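Long-range contact in metallo-beta-lactamase (Simiduia agarivorans, PDB 6MFI), which probably hydrolyses beta-lactam antibiotics with the help of zinc, as a member of the B3 subclass of metallo-beta-lactamases: residues 99-111 with 122-136. Residues are numbered along the deposited sequence; the frame is centred on the assembly and turned at random.
Sequences SLSDVKILLHSHE and LQSLSGATLYASPAA. With ZN (zinc ion), chain C.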
loop_
_atom_site.group_PDB
_atom_site.type_symbol
_atom_site.label_atom_id
_atom_site.label_comp_id
_atom_site.label_asym_id
_atom_site.label_seq_id
_atom_site.Cartn_x
_atom_site.Cartn_y
_atom_site.Cartn_z
ATOM N N SER A 99 -1.216 9.582 -18.529
ATOM C CA SER A 99 -0.709 10.908 -18.205
ATOM C C SER A 99 -0.619 11.084 -16.695
ATOM O O SER A 99 -1.553 10.735 -15.964
ATOM C CB SER A 99 -1.612 11.982 -18.811
ATOM O OG SER A 99 -1.318 13.259 -18.274
ATOM N N LEU A 100 0.508 11.625 -16.227
ATOM C CA LEU A 100 0.667 11.862 -14.796
ATOM C C LEU A 100 -0.306 12.924 -14.301
ATOM O O LEU A 100 -0.831 12.822 -13.187
ATOM C CB LEU A 100 2.108 12.267 -14.482
ATOM C CG LEU A 100 2.416 12.434 -12.993
ATOM C CD1 LEU A 100 2.379 11.088 -12.283
ATOM C CD2 LEU A 100 3.755 13.122 -12.776
ATOM N N SER A 101 -0.565 13.948 -15.118
ATOM C CA SER A 101 -1.526 14.977 -14.742
ATOM C C SER A 101 -2.944 14.432 -14.638
ATOM O O SER A 101 -3.791 15.063 -13.997
ATOM C CB SER A 101 -1.483 16.132 -15.744
ATOM O OG SER A 101 -1.714 15.669 -17.062
ATOM N N ASP A 102 -3.221 13.282 -15.255
ATOM C CA ASP A 102 -4.517 12.634 -15.103
ATOM C C ASP A 102 -4.667 11.924 -13.765
ATOM O O ASP A 102 -5.784 11.531 -13.413
ATOM C CB ASP A 102 -4.749 11.642 -16.245
ATOM C CG ASP A 102 -5.070 12.330 -17.556
ATOM O OD1 ASP A 102 -5.448 13.521 -17.523
ATOM O OD2 ASP A 102 -4.947 11.683 -18.616
ATOM N N VAL A 103 -3.580 11.745 -13.018
ATOM C CA VAL A 103 -3.671 11.235 -11.653
ATOM C C VAL A 103 -4.244 12.348 -10.782
ATOM O O VAL A 103 -3.574 13.352 -10.524
ATOM C CB VAL A 103 -2.308 10.764 -11.133
ATOM C CG1 VAL A 103 -2.444 10.209 -9.723
ATOM C CG2 VAL A 103 -1.715 9.722 -12.068
ATOM N N LYS A 104 -5.488 12.179 -10.334
ATOM C CA LYS A 104 -6.181 13.218 -9.586
ATOM C C LYS A 104 -6.189 12.989 -8.083
ATOM O O LYS A 104 -6.413 13.946 -7.332
ATOM C CB LYS A 104 -7.630 13.346 -10.075
ATOM C CG LYS A 104 -7.773 13.491 -11.580
ATOM C CD LYS A 104 -7.025 14.709 -12.095
ATOM C CE LYS A 104 -7.188 14.859 -13.600
ATOM N NZ LYS A 104 -6.418 16.017 -14.132
ATOM N N ILE A 105 -5.956 11.762 -7.623
ATOM C CA ILE A 105 -6.045 11.430 -6.205
ATOM C C ILE A 105 -4.854 10.561 -5.827
ATOM O O ILE A 105 -4.527 9.603 -6.535
ATOM C CB ILE A 105 -7.368 10.709 -5.871
ATOM C CG1 ILE A 105 -8.555 11.653 -6.074
ATOM C CG2 ILE A 105 -7.350 10.178 -4.446
ATOM C CD1 ILE A 105 -9.897 11.028 -5.768
ATOM N N LEU A 106 -4.205 10.900 -4.716
ATOM C CA LEU A 106 -3.106 10.117 -4.164
ATOM C C LEU A 106 -3.537 9.512 -2.835
ATOM O O LEU A 106 -4.039 10.224 -1.958
ATOM C CB LEU A 106 -1.858 10.981 -3.969
ATOM C CG LEU A 106 -1.142 11.482 -5.222
ATOM C CD1 LEU A 106 -0.069 12.488 -4.846
ATOM C CD2 LEU A 106 -0.538 10.324 -6.001
ATOM N N LEU A 107 -3.346 8.205 -2.692
ATOM C CA LEU A 107 -3.633 7.489 -1.459
ATOM C C LEU A 107 -2.356 6.843 -0.938
ATOM O O LEU A 107 -1.313 6.851 -1.596
ATOM C CB LEU A 107 -4.725 6.432 -1.670
ATOM C CG LEU A 107 -6.035 6.923 -2.291
ATOM C CD1 LEU A 107 -7.008 5.768 -2.473
ATOM C CD2 LEU A 107 -6.652 8.025 -1.443
ATOM N N HIS A 108 -2.447 6.270 0.261
ATOM C CA HIS A 108 -1.286 5.693 0.919
ATOM C C HIS A 108 -1.681 4.423 1.655
ATOM O O HIS A 108 -2.838 4.242 2.044
ATOM C CB HIS A 108 -0.650 6.679 1.909
ATOM C CG HIS A 108 -1.491 6.949 3.119
ATOM N ND1 HIS A 108 -1.593 6.060 4.169
ATOM C CD2 HIS A 108 -2.269 8.007 3.447
ATOM C CE1 HIS A 108 -2.402 6.557 5.087
ATOM N NE2 HIS A 108 -2.824 7.739 4.674
ATOM N N SER A 109 -0.699 3.543 1.844
ATOM C CA SER A 109 -0.862 2.394 2.723
ATOM C C SER A 109 -0.566 2.816 4.156
ATOM O O SER A 109 -1.487 2.977 4.964
ATOM C CB SER A 109 0.056 1.248 2.294
ATOM O OG SER A 109 1.406 1.671 2.231
ATOM N N HIS A 110 0.712 3.004 4.479
ATOM C CA HIS A 110 1.105 3.554 5.767
ATOM C C HIS A 110 2.253 4.535 5.564
ATOM O O HIS A 110 2.926 4.535 4.531
ATOM C CB HIS A 110 1.485 2.456 6.771
ATOM C CG HIS A 110 2.666 1.633 6.366
ATOM N ND1 HIS A 110 2.541 0.411 5.743
ATOM C CD2 HIS A 110 3.995 1.845 6.518
ATOM C CE1 HIS A 110 3.743 -0.090 5.518
ATOM N NE2 HIS A 110 4.643 0.760 5.979
ATOM N N GLU A 111 2.469 5.370 6.579
ATOM C CA GLU A 111 3.295 6.573 6.475
ATOM C C GLU A 111 4.779 6.315 6.702
ATOM O O GLU A 111 5.455 7.118 7.352
ATOM C CB GLU A 111 2.776 7.623 7.454
ATOM C CG GLU A 111 2.715 7.156 8.907
ATOM C CD GLU A 111 1.422 6.440 9.257
ATOM O OE1 GLU A 111 0.986 6.544 10.423
ATOM O OE2 GLU A 111 0.844 5.772 8.374
ATOM N N LEU A 122 5.466 13.311 -6.432
ATOM C CA LEU A 122 4.368 12.900 -7.301
ATOM C C LEU A 122 3.203 13.877 -7.215
ATOM O O LEU A 122 2.527 14.136 -8.217
ATOM C CB LEU A 122 3.912 11.488 -6.938
ATOM C CG LEU A 122 4.884 10.356 -7.274
ATOM C CD1 LEU A 122 4.238 9.004 -7.023
ATOM C CD2 LEU A 122 5.359 10.468 -8.714
ATOM N N GLN A 123 2.956 14.433 -6.027
ATOM C CA GLN A 123 1.887 15.414 -5.874
ATOM C C GLN A 123 2.215 16.707 -6.609
ATOM O O GLN A 123 1.323 17.345 -7.183
ATOM C CB GLN A 123 1.639 15.686 -4.390
ATOM C CG GLN A 123 0.359 16.448 -4.088
ATOM C CD GLN A 123 0.534 17.954 -4.166
ATOM O OE1 GLN A 123 1.641 18.470 -4.011
ATOM N NE2 GLN A 123 -0.561 18.666 -4.409
ATOM N N SER A 124 3.488 17.107 -6.606
ATOM C CA SER A 124 3.869 18.369 -7.234
ATOM C C SER A 124 3.818 18.274 -8.753
ATOM O O SER A 124 3.393 19.222 -9.425
ATOM C CB SER A 124 5.266 18.780 -6.771
ATOM O OG SER A 124 5.739 19.894 -7.507
ATOM N N LEU A 125 4.244 17.142 -9.314
ATOM C CA LEU A 125 4.305 17.000 -10.762
ATOM C C LEU A 125 2.970 16.594 -11.373
ATOM O O LEU A 125 2.743 16.857 -12.559
ATOM C CB LEU A 125 5.386 15.983 -11.136
ATOM C CG LEU A 125 6.789 16.356 -10.652
ATOM C CD1 LEU A 125 7.753 15.195 -10.813
ATOM C CD2 LEU A 125 7.301 17.584 -11.388
ATOM N N SER A 126 2.085 15.973 -10.597
ATOM C CA SER A 126 0.768 15.589 -11.089
ATOM C C SER A 126 -0.323 16.578 -10.717
ATOM O O SER A 126 -1.331 16.666 -11.426
ATOM C CB SER A 126 0.383 14.204 -10.554
ATOM O OG SER A 126 0.139 14.246 -9.160
ATOM N N GLY A 127 -0.147 17.324 -9.630
ATOM C CA GLY A 127 -1.185 18.210 -9.148
ATOM C C GLY A 127 -2.325 17.520 -8.438
ATOM O O GLY A 127 -3.362 18.151 -8.204
ATOM N N ALA A 128 -2.169 16.247 -8.087
ATOM C CA ALA A 128 -3.233 15.506 -7.430
ATOM C C ALA A 128 -3.413 15.978 -5.991
ATOM O O ALA A 128 -2.509 16.547 -5.373
ATOM C CB ALA A 128 -2.932 14.007 -7.451
ATOM N N THR A 129 -4.607 15.739 -5.457
ATOM C CA THR A 129 -4.879 15.995 -4.050
ATOM C C THR A 129 -4.600 14.725 -3.258
ATOM O O THR A 129 -5.046 13.638 -3.635
ATOM C CB THR A 129 -6.321 16.456 -3.833
ATOM O OG1 THR A 129 -6.885 15.762 -2.714
ATOM C CG2 THR A 129 -7.162 16.190 -5.066
ATOM N N LEU A 130 -3.854 14.867 -2.168
ATOM C CA LEU A 130 -3.406 13.734 -1.370
ATOM C C LEU A 130 -4.341 13.549 -0.182
ATOM O O LEU A 130 -4.503 14.462 0.634
ATOM C CB LEU A 130 -1.967 13.947 -0.905
ATOM C CG LEU A 130 -1.402 13.010 0.159
ATOM C CD1 LEU A 130 -1.415 11.568 -0.321
ATOM C CD2 LEU A 130 0.007 13.448 0.509
ATOM N N TYR A 131 -4.957 12.374 -0.095
ATOM C CA TYR A 131 -5.822 12.015 1.017
ATOM C C TYR A 131 -5.066 11.104 1.975
ATOM O O TYR A 131 -4.357 10.189 1.547
ATOM C CB TYR A 131 -7.091 11.313 0.525
ATOM C CG TYR A 131 -8.036 12.203 -0.251
ATOM C CD1 TYR A 131 -7.845 12.438 -1.607
ATOM C CD2 TYR A 131 -9.123 12.804 0.371
ATOM C CE1 TYR A 131 -8.706 13.247 -2.320
ATOM C CE2 TYR A 131 -9.992 13.617 -0.336
ATOM C CZ TYR A 131 -9.778 13.834 -1.681
ATOM O OH TYR A 131 -10.636 14.641 -2.392
ATOM N N ALA A 132 -5.219 11.357 3.273
ATOM C CA ALA A 132 -4.475 10.608 4.271
ATOM C C ALA A 132 -5.267 10.542 5.567
ATOM O O ALA A 132 -6.036 11.449 5.889
ATOM C CB ALA A 132 -3.099 11.233 4.529
ATOM N N SER A 133 -5.063 9.452 6.309
ATOM C CA SER A 133 -5.630 9.337 7.640
ATOM C C SER A 133 -5.020 10.400 8.553
ATOM O O SER A 133 -3.936 10.921 8.274
ATOM C CB SER A 133 -5.379 7.937 8.201
ATOM O OG SER A 133 -3.992 7.671 8.308
ATOM N N PRO A 134 -5.710 10.751 9.645
ATOM C CA PRO A 134 -5.182 11.799 10.537
ATOM C C PRO A 134 -3.770 11.540 11.040
ATOM O O PRO A 134 -2.948 12.463 11.049
ATOM C CB PRO A 134 -6.200 11.814 11.684
ATOM C CG PRO A 134 -7.471 11.373 11.048
ATOM C CD PRO A 134 -7.078 10.348 10.019
ATOM N N ALA A 135 -3.464 10.310 11.460
ATOM C CA ALA A 135 -2.118 10.018 11.944
ATOM C C ALA A 135 -1.099 10.073 10.812
ATOM O O ALA A 135 0.023 10.556 11.002
ATOM C CB ALA A 135 -2.086 8.653 12.630
ATOM N N ALA A 136 -1.471 9.585 9.627
ATOM C CA ALA A 136 -0.560 9.653 8.491
ATOM C C ALA A 136 -0.387 11.088 8.011
ATOM O O ALA A 136 0.719 11.490 7.632
ATOM C CB ALA A 136 -1.066 8.762 7.357
HETATM ZN ZN ZN C . 6.458 0.322 7.148
HETATM O O HOH W 1 -3.729 16.157 -10.995
HETATM O O HOH W 2 -4.815 7.595 1.832
HETATM O O HOH W 3 7.964 -0.248 5.994
#
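Leu106 and Leu130 form a parallel bridge, with Ile105 and Thr129 paired on the other face, and three backbone bonds establish the register: Thr129 N to Lys104 O, Leu106 N to Thr129 O at 3.1 Å, and Tyr131 N to Leu106 O at 3.0 Å. The short strand axes run 4.8 Å apart, inclined by 25°. Leu106 makes the most extensive contact. Its CG lies 3.8 Å from Ala128 CB, its CB meets Leu130 CD1, and its side chain crosses that of Gln123 at about a right angle, CD1 3.7 Å from Gln123 CB. Gln123 turns its amide away to donate, nearly in its own plane, to Ala128 O, a bond that, with Ser126 OG accepting from Ala128 N, ties the helix end to the strand start.

On the other face Ile105 CG2 approaches the Tyr131 ring obliquely, and strand 172-175 covers both. The open side lies at exposed Ser101 and Leu125; there Leu100 CD2 rests on Leu125 CB and CG on Ser126 CB, with Arg90 of helix 85-95 touching both leucines.

Beyond the paired strands, chi1 of 69° swings the His108 imidazole toward the start of helix 134-142, where NE2 accepts from Ser133 N at 3.3 Å, the donor 5° out of the ring plane. Ala136 CB, oblique to the ring, is 3.4 Å from His108 NE2. Water 2 links His108 N with Tyr131 O where direct pairing has ended. Glu111 lies along Ala136, its carboxylate held by Gly191 and Thr189.

The parallel pairing, connected through helix 119-126, is a beta-alpha-beta crossover of the metallo-beta-lactamase fold, whose first strand leads into the zinc loop carrying His110, a ligand alongside His112 and His188.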